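Local coordinates for Lpg0393 helical bundle domain-containing protein (Legionella pneumophila subsp. pneumophila str. Philadelphia 1, PDB 4R0G) that acts as a guanine-nucleotide exchange factor for the small GTPases Rab5, Rab21 and Rab22, probably through its VPS9-like helical domain, at residues F94-Y99 with F135-L139; S45-F49 with V119-M123; F20-P24 with A85-I89; K62-Y68 with F146-V150. All coordinates share one frame; numbering follows the deposited sequence.

Contact 1: residues F94-Y99 with F135-L139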
loop_
_atom_site.group_PDB
_atom_site.type_symbol
_atom_site.label_atom_id
_atom_site.label_comp_id
_atom_site.label_asym_id
_atom_site.label_seq_id
_atom_site.Cartn_x
_atom_site.Cartn_y
_atom_site.Cartn_z
ATOM N N PHE A 94 22.073 -5.772 -8.775
ATOM C CA PHE A 94 22.563 -5.285 -10.042
ATOM C C PHE A 94 24.074 -5.378 -10.129
ATOM O O PHE A 94 24.581 -5.882 -11.129
ATOM C CB PHE A 94 22.009 -3.888 -10.360
ATOM C CG PHE A 94 20.509 -3.831 -10.368
ATOM C CD1 PHE A 94 19.777 -4.749 -11.092
ATOM C CD2 PHE A 94 19.830 -2.899 -9.617
ATOM C CE1 PHE A 94 18.399 -4.714 -11.081
ATOM C CE2 PHE A 94 18.445 -2.869 -9.609
ATOM C CZ PHE A 94 17.744 -3.776 -10.333
ATOM N N PRO A 95 24.798 -4.925 -9.087
ATOM C CA PRO A 95 26.250 -5.186 -9.071
ATOM C C PRO A 95 26.605 -6.661 -9.252
ATOM O O PRO A 95 27.480 -6.969 -10.075
ATOM C CB PRO A 95 26.667 -4.763 -7.668
ATOM C CG PRO A 95 25.681 -3.739 -7.281
ATOM C CD PRO A 95 24.372 -4.106 -7.939
ATOM N N CYS A 96 25.947 -7.550 -8.505
ATOM C CA CYS A 96 26.186 -8.983 -8.667
ATOM C C CYS A 96 25.979 -9.422 -10.134
ATOM O O CYS A 96 26.771 -10.177 -10.677
ATOM C CB CYS A 96 25.318 -9.835 -7.715
ATOM S SG CYS A 96 25.584 -9.543 -5.938
ATOM N N MET A 97 24.920 -8.941 -10.778
ATOM C CA MET A 97 24.691 -9.275 -12.188
ATOM C C MET A 97 25.852 -8.804 -13.051
ATOM O O MET A 97 26.290 -9.498 -13.964
ATOM C CB MET A 97 23.377 -8.689 -12.694
ATOM C CG MET A 97 22.159 -9.332 -12.057
ATOM S SD MET A 97 20.576 -8.664 -12.609
ATOM C CE MET A 97 20.446 -9.381 -14.252
ATOM N N VAL A 98 26.373 -7.630 -12.723
ATOM C CA VAL A 98 27.503 -7.071 -13.434
ATOM C C VAL A 98 28.741 -7.914 -13.198
ATOM O O VAL A 98 29.450 -8.288 -14.138
ATOM C CB VAL A 98 27.750 -5.635 -12.995
ATOM C CG1 VAL A 98 29.049 -5.084 -13.623
ATOM C CG2 VAL A 98 26.525 -4.807 -13.336
ATOM N N TYR A 99 28.997 -8.226 -11.932
ATOM C CA TYR A 99 30.160 -9.041 -11.579
ATOM C C TYR A 99 30.072 -10.433 -12.186
ATOM O O TYR A 99 31.075 -10.989 -12.593
ATOM C CB TYR A 99 30.307 -9.112 -10.071
ATOM C CG TYR A 99 30.674 -7.776 -9.497
ATOM C CD1 TYR A 99 31.340 -6.846 -10.274
ATOM C CD2 TYR A 99 30.368 -7.441 -8.178
ATOM C CE1 TYR A 99 31.710 -5.624 -9.755
ATOM C CE2 TYR A 99 30.721 -6.216 -7.647
ATOM C CZ TYR A 99 31.398 -5.311 -8.446
ATOM O OH TYR A 99 31.768 -4.072 -7.969
ATOM N N PHE A 135 31.044 0.441 -15.244
ATOM C CA PHE A 135 30.197 -0.143 -14.214
ATOM C C PHE A 135 28.781 0.352 -14.475
ATOM O O PHE A 135 27.845 -0.438 -14.565
ATOM C CB PHE A 135 30.664 0.256 -12.810
ATOM C CG PHE A 135 30.093 -0.601 -11.693
ATOM C CD1 PHE A 135 28.747 -0.897 -11.615
ATOM C CD2 PHE A 135 30.912 -1.103 -10.709
ATOM C CE1 PHE A 135 28.239 -1.689 -10.583
ATOM C CE2 PHE A 135 30.396 -1.899 -9.678
ATOM C CZ PHE A 135 29.060 -2.187 -9.622
ATOM N N VAL A 136 28.624 1.662 -14.635
ATOM C CA VAL A 136 27.286 2.232 -14.840
ATOM C C VAL A 136 26.606 1.730 -16.126
ATOM O O VAL A 136 25.428 1.412 -16.108
ATOM C CB VAL A 136 27.266 3.779 -14.737
ATOM C CG1 VAL A 136 25.849 4.282 -14.623
ATOM C CG2 VAL A 136 28.042 4.232 -13.519
ATOM N N GLU A 137 27.333 1.627 -17.232
ATOM C CA GLU A 137 26.746 1.030 -18.439
ATOM C C GLU A 137 26.300 -0.409 -18.209
ATOM O O GLU A 137 25.150 -0.759 -18.479
ATOM C CB GLU A 137 27.730 1.072 -19.586
ATOM C CG GLU A 137 28.308 2.426 -19.779
ATOM C CD GLU A 137 29.377 2.431 -20.832
ATOM O OE1 GLU A 137 29.158 1.760 -21.870
ATOM O OE2 GLU A 137 30.430 3.086 -20.612
ATOM N N PHE A 138 27.218 -1.229 -17.711
ATOM C CA PHE A 138 26.911 -2.589 -17.327
ATOM C C PHE A 138 25.690 -2.644 -16.427
ATOM O O PHE A 138 24.716 -3.346 -16.715
ATOM C CB PHE A 138 28.095 -3.211 -16.569
ATOM C CG PHE A 138 29.238 -3.612 -17.451
ATOM C CD1 PHE A 138 29.040 -3.845 -18.819
ATOM C CD2 PHE A 138 30.502 -3.765 -16.931
ATOM C CE1 PHE A 138 30.100 -4.220 -19.658
ATOM C CE2 PHE A 138 31.575 -4.144 -17.764
ATOM C CZ PHE A 138 31.364 -4.367 -19.139
ATOM N N LEU A 139 25.743 -1.869 -15.353
ATOM C CA LEU A 139 24.673 -1.804 -14.378
ATOM C C LEU A 139 23.299 -1.588 -15.027
ATOM O O LEU A 139 22.302 -2.141 -14.573
ATOM C CB LEU A 139 24.972 -0.674 -13.402
ATOM C CG LEU A 139 24.611 -0.845 -11.943
ATOM C CD1 LEU A 139 24.948 -2.254 -11.486
ATOM C CD2 LEU A 139 25.413 0.179 -11.164
#
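Leu139 and Val98 fill the middle of a nearly perpendicular helix crossing in the all-helical VPS9-like domain, where helix 80-101 meets helix 132-151. The two short axes approach to 9.4 Å at an angle of 102°, and the side chains that meet between them are apolar apart from one tyrosine hydroxyl. The methyl CD1 of Leu139 is the inserted group. It lies 3.5 Å from Phe94 CB and 3.5 Å from Val98 CG2, resting between residues one turn apart on the facing helix. Val98 splits its branches between two neighbours: with CG1 anti to the backbone N (chi1 173°), that methyl comes 3.6 Å from Phe138 CB, while CG2 turns mainly to Leu139. The Phe138 ring itself leads off past Val98 and reaches Asn102, whose ND2 bonds to the Val98 carbonyl oxygen.

On the other flank the Phe135 ring reaches across to Pro95 and Tyr99. Its CZ meets Pro95 CB at 4.0 Å, and the Tyr99 hydroxyl lies close to the ring plane, beside CE2. The two rings stand obliquely, their planes at 74° and centroids 5.6 Å apart.

Tyr99 is positioned from behind by a stack with Tyr108 and by Leu52 of helix 40-53, and Pro95 rests on Ile48 of that same helix. Pro95 also marks a kink in helix 80-101, since its N makes no bond to the preceding turn; Leu139 CD1 sits 3.6 Å from that proline N.

Contact 2: residues S45-F49 with V119-M123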
loop_
_atom_site.group_PDB
_atom_site.type_symbol
_atom_site.label_atom_id
_atom_site.label_comp_id
_atom_site.label_asym_id
_atom_site.label_seq_id
_atom_site.Cartn_x
_atom_site.Cartn_y
_atom_site.Cartn_z
ATOM N N SER A 45 26.753 -3.284 0.271
ATOM C CA SER A 45 28.076 -3.865 0.117
ATOM C C SER A 45 28.115 -5.255 0.704
ATOM O O SER A 45 28.468 -6.204 0.008
ATOM C CB SER A 45 29.129 -2.976 0.761
ATOM O OG SER A 45 29.214 -1.758 0.049
ATOM N N LEU A 46 27.716 -5.382 1.965
ATOM C CA LEU A 46 27.649 -6.701 2.600
ATOM C C LEU A 46 26.784 -7.722 1.811
ATOM O O LEU A 46 27.238 -8.851 1.504
ATOM C CB LEU A 46 27.220 -6.575 4.066
ATOM C CG LEU A 46 28.009 -5.583 4.943
ATOM C CD1 LEU A 46 27.274 -5.292 6.230
ATOM C CD2 LEU A 46 29.386 -6.103 5.286
ATOM N N LEU A 47 25.559 -7.317 1.465
ATOM C CA LEU A 47 24.700 -8.118 0.584
ATOM C C LEU A 47 25.407 -8.577 -0.695
ATOM O O LEU A 47 25.236 -9.711 -1.097
ATOM C CB LEU A 47 23.466 -7.348 0.181
ATOM C CG LEU A 47 22.170 -7.659 0.892
ATOM C CD1 LEU A 47 22.206 -7.084 2.269
ATOM C CD2 LEU A 47 21.039 -7.013 0.111
ATOM N N ILE A 48 26.186 -7.715 -1.348
ATOM C CA ILE A 48 26.861 -8.148 -2.577
ATOM C C ILE A 48 27.915 -9.213 -2.270
ATOM O O ILE A 48 27.976 -10.268 -2.910
ATOM C CB ILE A 48 27.548 -7.001 -3.332
ATOM C CG1 ILE A 48 26.503 -6.092 -3.975
ATOM C CG2 ILE A 48 28.461 -7.582 -4.423
ATOM C CD1 ILE A 48 26.999 -4.712 -4.171
ATOM N N PHE A 49 28.752 -8.923 -1.288
ATOM C CA PHE A 49 29.754 -9.865 -0.853
ATOM C C PHE A 49 29.087 -11.174 -0.534
ATOM O O PHE A 49 29.413 -12.216 -1.091
ATOM C CB PHE A 49 30.411 -9.352 0.416
ATOM C CG PHE A 49 31.397 -10.292 0.986
ATOM C CD1 PHE A 49 32.593 -10.539 0.326
ATOM C CD2 PHE A 49 31.135 -10.947 2.173
ATOM C CE1 PHE A 49 33.522 -11.413 0.843
ATOM C CE2 PHE A 49 32.059 -11.838 2.703
ATOM C CZ PHE A 49 33.259 -12.063 2.036
ATOM N N VAL A 119 35.296 -6.418 5.084
ATOM C CA VAL A 119 34.605 -6.560 3.802
ATOM C C VAL A 119 34.551 -5.240 3.048
ATOM O O VAL A 119 34.826 -5.193 1.846
ATOM C CB VAL A 119 33.190 -7.141 3.968
ATOM C CG1 VAL A 119 32.462 -7.193 2.625
ATOM C CG2 VAL A 119 33.271 -8.526 4.565
ATOM N N LEU A 120 34.219 -4.167 3.759
ATOM C CA LEU A 120 34.212 -2.837 3.158
ATOM C C LEU A 120 35.579 -2.525 2.564
ATOM O O LEU A 120 35.686 -1.862 1.536
ATOM C CB LEU A 120 33.784 -1.765 4.173
ATOM C CG LEU A 120 32.342 -1.855 4.688
ATOM C CD1 LEU A 120 32.023 -0.762 5.694
ATOM C CD2 LEU A 120 31.322 -1.819 3.551
ATOM N N GLN A 121 36.634 -3.025 3.192
ATOM C CA GLN A 121 37.956 -2.842 2.610
ATOM C C GLN A 121 38.168 -3.675 1.355
ATOM O O GLN A 121 38.740 -3.177 0.387
ATOM C CB GLN A 121 39.074 -3.059 3.625
ATOM C CG GLN A 121 39.686 -1.742 4.076
ATOM C CD GLN A 121 41.014 -1.919 4.763
ATOM O OE1 GLN A 121 42.039 -2.159 4.108
ATOM N NE2 GLN A 121 41.013 -1.801 6.095
ATOM N N LEU A 122 37.702 -4.925 1.379
ATOM C CA LEU A 122 37.760 -5.795 0.213
ATOM C C LEU A 122 37.024 -5.101 -0.911
ATOM O O LEU A 122 37.443 -5.137 -2.075
ATOM C CB LEU A 122 37.080 -7.137 0.498
ATOM C CG LEU A 122 37.632 -8.389 -0.215
ATOM C CD1 LEU A 122 36.631 -9.567 -0.262
ATOM C CD2 LEU A 122 38.209 -8.113 -1.604
ATOM N N MET A 123 35.922 -4.457 -0.550
ATOM C CA MET A 123 35.047 -3.899 -1.557
ATOM C C MET A 123 35.770 -2.769 -2.244
ATOM O O MET A 123 35.766 -2.673 -3.469
ATOM C CB MET A 123 33.726 -3.432 -0.941
ATOM C CG MET A 123 32.850 -4.581 -0.377
ATOM S SD MET A 123 32.067 -5.591 -1.646
ATOM C CE MET A 123 32.566 -7.189 -1.077
#
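Phe49 and Val119 make the tight part of this crossing between helix 40-53 and helix 116-126, two helices of the VPS9-like domain whose short axes meet at 79°, 10.0 Å apart. With CG anti to the backbone N (chi1 176°), the Phe49 ring extends toward helix 116-126 and offers one face to both methyls of Val119. CG1 makes an off-centre CH-pi contact, 4.1 Å from the ring centroid, and CG2 lies over that same face, nearer the ring centre than CG1 though still displaced from it. The bent chain of Met123 brings its CE to 3.4 Å from Phe49 CB, and Leu122 CD1 approaches the ring obliquely at CE1, 3.8 Å away. Leu46 CD2 only grazes Val119 CB at 4.2 Å, a loose contact but a buried one.

The side nearer solvent is thinner. There Leu120, partly exposed like Ser45, sets its CD2 3.7 Å from Ser45 CB. The Ser45 hydroxyl bonds back to the Asp41 carbonyl oxygen.

Tyr31 lies against both Leu46 and Phe49, Tyr108 against Met123, and helix 40-53 turns Leu47 and Ile48 onto helix 80-101.

Contact 3: residues F20-P24 with A85-I89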
loop_
_atom_site.group_PDB
_atom_site.type_symbol
_atom_site.label_atom_id
_atom_site.label_comp_id
_atom_site.label_asym_id
_atom_site.label_seq_id
_atom_site.Cartn_x
_atom_site.Cartn_y
_atom_site.Cartn_z
ATOM N N PHE A 20 12.784 -15.070 3.096
ATOM C CA PHE A 20 13.966 -14.604 2.372
ATOM C C PHE A 20 14.266 -13.132 2.633
ATOM O O PHE A 20 15.423 -12.759 2.805
ATOM C CB PHE A 20 13.825 -14.845 0.895
ATOM C CG PHE A 20 14.712 -13.965 0.057
ATOM C CD1 PHE A 20 16.085 -14.186 0.012
ATOM C CD2 PHE A 20 14.182 -12.933 -0.718
ATOM C CE1 PHE A 20 16.921 -13.391 -0.752
ATOM C CE2 PHE A 20 15.026 -12.145 -1.499
ATOM C CZ PHE A 20 16.404 -12.391 -1.512
ATOM N N LEU A 21 13.199 -12.324 2.705
ATOM C CA LEU A 21 13.242 -10.874 2.995
ATOM C C LEU A 21 13.735 -10.506 4.396
ATOM O O LEU A 21 13.831 -9.330 4.735
ATOM C CB LEU A 21 11.872 -10.231 2.754
ATOM C CG LEU A 21 11.384 -10.178 1.293
ATOM C CD1 LEU A 21 10.072 -9.472 1.185
ATOM C CD2 LEU A 21 12.397 -9.495 0.419
ATOM N N GLN A 22 13.996 -11.518 5.220
ATOM C CA GLN A 22 14.451 -11.334 6.597
ATOM C C GLN A 22 15.975 -11.292 6.628
ATOM O O GLN A 22 16.621 -11.037 7.659
ATOM C CB GLN A 22 13.962 -12.515 7.420
ATOM C CG GLN A 22 13.381 -12.214 8.761
ATOM C CD GLN A 22 12.604 -13.409 9.294
ATOM O OE1 GLN A 22 11.375 -13.403 9.288
ATOM N NE2 GLN A 22 13.324 -14.454 9.739
ATOM N N TRP A 23 16.522 -11.573 5.459
ATOM C CA TRP A 23 17.949 -11.643 5.222
ATOM C C TRP A 23 18.696 -10.386 5.642
ATOM O O TRP A 23 19.683 -10.467 6.386
ATOM C CB TRP A 23 18.172 -11.879 3.729
ATOM C CG TRP A 23 19.544 -12.207 3.317
ATOM C CD1 TRP A 23 20.525 -12.771 4.081
ATOM C CD2 TRP A 23 20.091 -12.043 2.007
ATOM N NE1 TRP A 23 21.657 -12.955 3.330
ATOM C CE2 TRP A 23 21.425 -12.523 2.052
ATOM C CE3 TRP A 23 19.588 -11.534 0.800
ATOM C CZ2 TRP A 23 22.280 -12.501 0.932
ATOM C CZ3 TRP A 23 20.430 -11.513 -0.318
ATOM C CH2 TRP A 23 21.773 -12.003 -0.241
ATOM N N PRO A 24 18.254 -9.210 5.147
ATOM C CA PRO A 24 19.109 -8.077 5.481
ATOM C C PRO A 24 19.111 -7.736 6.991
ATOM O O PRO A 24 20.035 -7.073 7.480
ATOM C CB PRO A 24 18.576 -6.953 4.574
ATOM C CG PRO A 24 17.236 -7.338 4.191
ATOM C CD PRO A 24 17.101 -8.806 4.313
ATOM N N ALA A 85 13.289 -3.904 2.489
ATOM C CA ALA A 85 14.131 -5.082 2.344
ATOM C C ALA A 85 14.303 -5.356 0.872
ATOM O O ALA A 85 15.410 -5.394 0.350
ATOM C CB ALA A 85 13.493 -6.268 3.011
ATOM N N LEU A 86 13.167 -5.501 0.203
ATOM C CA LEU A 86 13.116 -5.871 -1.192
ATOM C C LEU A 86 13.947 -4.939 -2.052
ATOM O O LEU A 86 14.765 -5.383 -2.854
ATOM C CB LEU A 86 11.675 -5.884 -1.650
ATOM C CG LEU A 86 11.599 -6.365 -3.084
ATOM C CD1 LEU A 86 10.655 -7.526 -3.185
ATOM C CD2 LEU A 86 11.129 -5.199 -3.938
ATOM N N THR A 87 13.766 -3.642 -1.859
ATOM C CA THR A 87 14.463 -2.662 -2.683
ATOM C C THR A 87 15.952 -2.635 -2.383
ATOM O O THR A 87 16.761 -2.490 -3.297
ATOM C CB THR A 87 13.863 -1.268 -2.510
ATOM O OG1 THR A 87 13.728 -1.008 -1.109
ATOM C CG2 THR A 87 12.479 -1.188 -3.179
ATOM N N THR A 88 16.309 -2.769 -1.111
ATOM C CA THR A 88 17.695 -2.773 -0.719
ATOM C C THR A 88 18.388 -4.012 -1.303
ATOM O O THR A 88 19.584 -4.005 -1.601
ATOM C CB THR A 88 17.815 -2.852 0.788
ATOM O OG1 THR A 88 17.072 -1.792 1.384
ATOM C CG2 THR A 88 19.294 -2.750 1.228
ATOM N N ILE A 89 17.637 -5.093 -1.461
ATOM C CA ILE A 89 18.229 -6.288 -2.012
ATOM C C ILE A 89 18.411 -6.098 -3.514
ATOM O O ILE A 89 19.389 -6.561 -4.096
ATOM C CB ILE A 89 17.401 -7.539 -1.680
ATOM C CG1 ILE A 89 17.475 -7.822 -0.176
ATOM C CG2 ILE A 89 17.897 -8.722 -2.452
ATOM C CD1 ILE A 89 16.595 -8.960 0.285
#
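Ile89 N donates to Ala85 O at 2.9 Å, the ordinary helical bond that joins the two residues of helix 80-101 most engaged with the bend at 20-24. Each occupies a different part of that bend. The Ala85 methyl lies 3.5 Å from the carbonyl oxygen of Leu21 and 4.1 Å from Pro24 CG, so a small side chain lets the backbone of the turn come close to the helix. Ile89 instead reaches in. Its chain is extended beyond CB (chi2 175°), which carries CD1 into the middle of four side chains: Phe20 CZ stands 3.9 Å away from that methyl, Trp23 CE3 4.0 Å, and Pro24 CD and Leu21 CD2 slightly more. CD1 meets the indole at its edge, near the ring plane, and comes to the Phe20 ring obliquely.

A type I beta turn from Phe20 to Trp23, followed directly by Pro24, gathers these residues round one methyl; it is closed by Trp23 N to Phe20 O at 3.1 Å and leads into helix 23-30 of the VPS9-like domain. Leu21 CD2 passes Ala85 to lie 4.2 Å from Leu86 CB.

Behind the turn, Trp23 packs edge-to-face with Trp51 and its NE1 makes a weak bond to Thr5 OG1. Phe20 rests on Leu9 and Leu12 of helix 5-14, and Leu21 and Leu86 both touch Leu67 of helix 58-71.

Contact 4: residues K62-Y68 with F146-V150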
loop_
_atom_site.group_PDB
_atom_site.type_symbol
_atom_site.label_atom_id
_atom_site.label_comp_id
_atom_site.label_asym_id
_atom_site.label_seq_id
_atom_site.Cartn_x
_atom_site.Cartn_y
_atom_site.Cartn_z
ATOM N N LYS A 62 16.118 -15.036 -11.379
ATOM C CA LYS A 62 14.787 -15.284 -11.936
ATOM C C LYS A 62 13.693 -15.479 -10.887
ATOM O O LYS A 62 12.535 -15.116 -11.101
ATOM C CB LYS A 62 14.828 -16.450 -12.933
ATOM C CG LYS A 62 15.142 -15.993 -14.348
ATOM C CD LYS A 62 14.915 -17.070 -15.363
ATOM C CE LYS A 62 15.266 -16.574 -16.762
ATOM N NZ LYS A 62 15.279 -17.696 -17.767
ATOM N N LYS A 63 14.068 -16.060 -9.756
ATOM C CA LYS A 63 13.119 -16.263 -8.675
ATOM C C LYS A 63 12.909 -14.934 -7.995
ATOM O O LYS A 63 11.800 -14.592 -7.581
ATOM C CB LYS A 63 13.600 -17.346 -7.697
ATOM C CG LYS A 63 13.068 -18.708 -8.047
ATOM C CD LYS A 63 13.984 -19.823 -7.577
ATOM C CE LYS A 63 13.684 -21.134 -8.325
ATOM N NZ LYS A 63 14.544 -22.279 -7.852
ATOM N N PHE A 64 13.972 -14.159 -7.915
ATOM C CA PHE A 64 13.854 -12.861 -7.290
ATOM C C PHE A 64 12.941 -11.993 -8.163
ATOM O O PHE A 64 12.265 -11.080 -7.663
ATOM C CB PHE A 64 15.239 -12.238 -7.091
ATOM C CG PHE A 64 15.197 -10.895 -6.462
ATOM C CD1 PHE A 64 14.927 -10.766 -5.103
ATOM C CD2 PHE A 64 15.401 -9.738 -7.229
ATOM C CE1 PHE A 64 14.878 -9.517 -4.509
ATOM C CE2 PHE A 64 15.354 -8.467 -6.636
ATOM C CZ PHE A 64 15.088 -8.362 -5.280
ATOM N N ALA A 65 12.895 -12.305 -9.462
ATOM C CA ALA A 65 12.026 -11.565 -10.377
ATOM C C ALA A 65 10.574 -11.788 -9.976
ATOM O O ALA A 65 9.772 -10.835 -9.940
ATOM C CB ALA A 65 12.251 -11.968 -11.807
ATOM N N ILE A 66 10.235 -13.041 -9.661
ATOM C CA ILE A 66 8.881 -13.345 -9.206
ATOM C C ILE A 66 8.539 -12.434 -8.024
ATOM O O ILE A 66 7.542 -11.689 -8.070
ATOM C CB ILE A 66 8.718 -14.811 -8.797
ATOM C CG1 ILE A 66 9.156 -15.738 -9.928
ATOM C CG2 ILE A 66 7.299 -15.095 -8.473
ATOM C CD1 ILE A 66 9.568 -17.112 -9.437
ATOM N N LEU A 67 9.402 -12.451 -7.003
ATOM C CA LEU A 67 9.196 -11.644 -5.810
ATOM C C LEU A 67 8.889 -10.187 -6.174
ATOM O O LEU A 67 7.913 -9.614 -5.710
ATOM C CB LEU A 67 10.423 -11.731 -4.901
ATOM C CG LEU A 67 10.221 -11.650 -3.372
ATOM C CD1 LEU A 67 11.426 -11.012 -2.695
ATOM C CD2 LEU A 67 8.962 -10.912 -2.962
ATOM N N TYR A 68 9.707 -9.607 -7.037
ATOM C CA TYR A 68 9.525 -8.229 -7.468
ATOM C C TYR A 68 8.194 -8.008 -8.162
ATOM O O TYR A 68 7.468 -7.058 -7.859
ATOM C CB TYR A 68 10.620 -7.849 -8.450
ATOM C CG TYR A 68 10.960 -6.398 -8.365
ATOM C CD1 TYR A 68 11.956 -5.966 -7.508
ATOM C CD2 TYR A 68 10.274 -5.447 -9.124
ATOM C CE1 TYR A 68 12.278 -4.619 -7.418
ATOM C CE2 TYR A 68 10.582 -4.092 -9.030
ATOM C CZ TYR A 68 11.589 -3.690 -8.179
ATOM O OH TYR A 68 11.930 -2.369 -8.068
ATOM N N PHE A 146 16.935 -7.574 -16.354
ATOM C CA PHE A 146 16.155 -7.965 -15.185
ATOM C C PHE A 146 14.693 -7.585 -15.315
ATOM O O PHE A 146 13.811 -8.426 -15.212
ATOM C CB PHE A 146 16.752 -7.350 -13.927
ATOM C CG PHE A 146 15.945 -7.581 -12.691
ATOM C CD1 PHE A 146 15.882 -8.827 -12.117
ATOM C CD2 PHE A 146 15.285 -6.538 -12.079
ATOM C CE1 PHE A 146 15.148 -9.043 -10.966
ATOM C CE2 PHE A 146 14.561 -6.744 -10.931
ATOM C CZ PHE A 146 14.488 -8.003 -10.376
ATOM N N PHE A 147 14.432 -6.302 -15.481
ATOM C CA PHE A 147 13.060 -5.823 -15.534
ATOM C C PHE A 147 12.240 -6.497 -16.632
ATOM O O PHE A 147 11.030 -6.695 -16.482
ATOM C CB PHE A 147 13.049 -4.308 -15.645
ATOM C CG PHE A 147 13.436 -3.621 -14.372
ATOM C CD1 PHE A 147 12.871 -4.020 -13.155
ATOM C CD2 PHE A 147 14.379 -2.594 -14.368
ATOM C CE1 PHE A 147 13.220 -3.386 -11.927
ATOM C CE2 PHE A 147 14.743 -1.954 -13.162
ATOM C CZ PHE A 147 14.160 -2.357 -11.936
ATOM N N THR A 148 12.911 -6.891 -17.712
ATOM C CA THR A 148 12.271 -7.700 -18.750
ATOM C C THR A 148 11.816 -9.052 -18.174
ATOM O O THR A 148 10.674 -9.476 -18.371
ATOM C CB THR A 148 13.209 -7.926 -19.944
ATOM O OG1 THR A 148 14.342 -8.669 -19.492
ATOM C CG2 THR A 148 13.679 -6.592 -20.530
ATOM N N TRP A 149 12.715 -9.733 -17.473
ATOM C CA TRP A 149 12.334 -10.945 -16.756
ATOM C C TRP A 149 11.185 -10.728 -15.757
ATOM O O TRP A 149 10.455 -11.665 -15.419
ATOM C CB TRP A 149 13.544 -11.551 -16.046
ATOM C CG TRP A 149 14.542 -12.060 -17.012
ATOM C CD1 TRP A 149 14.334 -12.299 -18.334
ATOM C CD2 TRP A 149 15.913 -12.405 -16.745
ATOM N NE1 TRP A 149 15.487 -12.772 -18.914
ATOM C CE2 TRP A 149 16.472 -12.846 -17.963
ATOM C CE3 TRP A 149 16.718 -12.383 -15.597
ATOM C CZ2 TRP A 149 17.804 -13.249 -18.071
ATOM C CZ3 TRP A 149 18.035 -12.784 -15.706
ATOM C CH2 TRP A 149 18.564 -13.208 -16.936
ATOM N N VAL A 150 11.024 -9.502 -15.280
ATOM C CA VAL A 150 9.939 -9.227 -14.359
ATOM C C VAL A 150 8.619 -9.179 -15.115
ATOM O O VAL A 150 7.651 -9.827 -14.710
ATOM C CB VAL A 150 10.203 -7.972 -13.523
ATOM C CG1 VAL A 150 8.919 -7.462 -12.876
ATOM C CG2 VAL A 150 11.244 -8.293 -12.464
#
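Phe64 and Phe146 both hold CG anti to the backbone N (chi1 174° for Phe146), which throws each ring out from its helix until they meet rim to rim, with Phe64 CD2 3.7 Å from Phe146 CZ and the planes at 27°. The Phe146 ring also turns an edge onto one face of Tyr68, a T-shaped pair with planes at 83° and centroids 5.8 Å apart. Phe147 adds a second, offset edge-to-face approach to Tyr68, its CE1 4.0 Å from Tyr68 CE2. Together the four make an aromatic cluster along one flank of the crossing between helix 58-71 and helix 132-151 of the VPS9-like domain.

At the crossing itself Ala65 stands where the backbones come nearest, its CA 5.1 Å from that of Val150. The small methyl CB fits against Val150 CG2 at 3.9 Å, and Val150 CG2 also reaches Tyr68 CB.

The far end is exposed and of another kind. Lys62, extended beyond CG, passes across the Trp149 indole and lays CE over its face, a CH-pi contact 4.2 Å from the centroid of the five-membered ring. The ammonium NZ is farther off, and its cation-pi attraction is weak at most. Trp149 also settles on Leu58 and Ile61 of helix 58-71.

Inward, Phe64 leans on Phe20 of helix 17-20 and on Ile89 and Leu93 of helix 80-101, and Phe146 shares Leu93.

How the contacts relate
Contact 3 is the buried one, its centre about 5 Å from that of the chain; the other three are partly buried and lie farther out, contact 1 at about 24 Å. Helix 80-101 runs through contacts 3 and 1, and helix 132-151 through contacts 1 and 4, where Phe94 CE1 meets Phe146 CD2 at 3.7 Å. Contact 2 joins the set through helix 40-53, with Cys96 SG 3.8 Å from Ile48 CG2 and Leu47 against Ile89. Near the centre an isoleucine methyl is set among two aromatic rings, a proline and a leucine, whereas contact 4 gathers aromatic rings and, at its exposed end, a lysine over an indole. Contacts 2 and 4 do not touch.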